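TRNA threonylcarbamoyladenosine dehydratase (Escherichia coli, PDB 4D79) catalyses the ATP-dependent dehydration of threonylcarbamoyladenosine at position 37 of tRNAs to its cyclic form, and can accept sulfur from the cysteine desulfurase CsdA in vitro. Local coordinates at the interface of chains A and B. Residues are numbered along the deposited sequence; one frame, centred on the assembly and turned at random. Chains: chain A/B, TRNA threonylcarbamoyladenosine dehydratase.

The interface of chains A and B. Residues chain A 67-68, 70-71; chain B 11-12.
A:Val67 and B:Arg12 meet in a patch of the two-fold homodimer interface, where apolar packing and bridging waters join a short turn of one subunit to the N-terminal helix of the other. The CG2 methyl of A:Val67, anti to its own backbone N, presses on the aliphatic stem of B:Arg12 at 3.5 Å from CG, the two side chains crossing at about a right angle. The other methyl, CG1, reaches CB of B:Gln11, a poorly ordered residue, at 4.0 Å. Closer to the arginine backbone, A:Thr70 CB lies 4.0 Å from B:Arg12 CB, the two side chains crossing obliquely. The hydroxyl OG1 of A:Thr70 turns back to the carbonyl O of A:Val67 at 2.7 Å, approaching bent away from the C=O direction, which fixes its rotation and ties the turn together. That same OG1 also binds a water that lies at the edge of the B:Arg12 guanidinium, in its plane, and meets NE with 160° at the hydrogen. The extended arginine chain (chi2 -175°) carries NE past A:Thr70 to this water. A second water links A:Thr68 O to B:Arg12 O, the latter at 2.8 Å. The CG2 methyl of A:Thr68 lies 3.5 Å from the backbone O of B:Gln11. The chain A residues belong to the 3-10 helix 67-69 and the loop after it, downstream of strand 56-60, and face helix 7-20 of chain B.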
loop_
_atom_site.group_PDB
_atom_site.type_symbol
_atom_site.label_atom_id
_atom_site.label_comp_id
_atom_site.label_asym_id
_atom_site.label_seq_id
_atom_site.Cartn_x
_atom_site.Cartn_y
_atom_site.Cartn_z
ATOM N N VAL A 67 13.219 8.802 13.238
ATOM C CA VAL A 67 12.356 9.837 12.668
ATOM C C VAL A 67 12.493 9.869 11.150
ATOM O O VAL A 67 11.513 10.124 10.441
ATOM C CB VAL A 67 12.682 11.217 13.285
ATOM C CG1 VAL A 67 14.135 11.580 13.067
ATOM C CG2 VAL A 67 11.768 12.318 12.719
ATOM N N THR A 68 13.685 9.570 10.624
ATOM C CA THR A 68 13.887 9.592 9.179
ATOM C C THR A 68 13.168 8.446 8.459
ATOM O O THR A 68 13.151 8.442 7.231
ATOM C CB THR A 68 15.388 9.533 8.843
ATOM O OG1 THR A 68 15.924 8.303 9.278
ATOM C CG2 THR A 68 16.188 10.688 9.501
ATOM N N THR A 70 10.033 8.119 8.630
ATOM C CA THR A 70 8.650 8.562 8.595
ATOM C C THR A 70 8.097 8.582 7.183
ATOM O O THR A 70 6.904 8.372 6.994
ATOM C CB THR A 70 8.543 9.946 9.261
ATOM O OG1 THR A 70 8.852 9.833 10.660
ATOM C CG2 THR A 70 7.146 10.527 9.164
ATOM N N ASN A 71 8.935 8.863 6.189
ATOM C CA ASN A 71 8.407 9.000 4.851
ATOM C C ASN A 71 7.970 7.665 4.238
ATOM O O ASN A 71 7.322 7.677 3.178
ATOM C CB ASN A 71 9.431 9.670 3.942
ATOM C CG ASN A 71 10.648 8.802 3.688
ATOM O OD1 ASN A 71 11.116 8.141 4.577
ATOM N ND2 ASN A 71 11.171 8.834 2.472
ATOM N N GLN B 11 13.835 16.276 8.869
ATOM C CA GLN B 11 14.242 14.939 9.311
ATOM C C GLN B 11 13.205 13.906 8.886
ATOM O O GLN B 11 13.551 12.795 8.466
ATOM C CB GLN B 11 14.414 14.901 10.827
ATOM C CG GLN B 11 15.672 15.646 11.323
ATOM C CD GLN B 11 16.919 15.203 10.608
ATOM O OE1 GLN B 11 17.468 15.931 9.774
ATOM N NE2 GLN B 11 17.358 13.993 10.903
ATOM N N ARG B 12 11.927 14.239 9.043
ATOM C CA ARG B 12 10.859 13.306 8.676
ATOM C C ARG B 12 10.825 13.077 7.171
ATOM O O ARG B 12 10.602 11.949 6.720
ATOM C CB ARG B 12 9.520 13.829 9.171
ATOM C CG ARG B 12 9.382 13.848 10.666
ATOM C CD ARG B 12 7.984 14.263 11.111
ATOM N NE ARG B 12 7.895 14.032 12.545
ATOM C CZ ARG B 12 8.073 14.945 13.485
ATOM N NH1 ARG B 12 8.222 16.236 13.189
ATOM N NH2 ARG B 12 7.988 14.572 14.745
HETATM O O HOH W 1 12.698 10.879 5.193
HETATM O O HOH W 2 7.293 10.979 12.745
#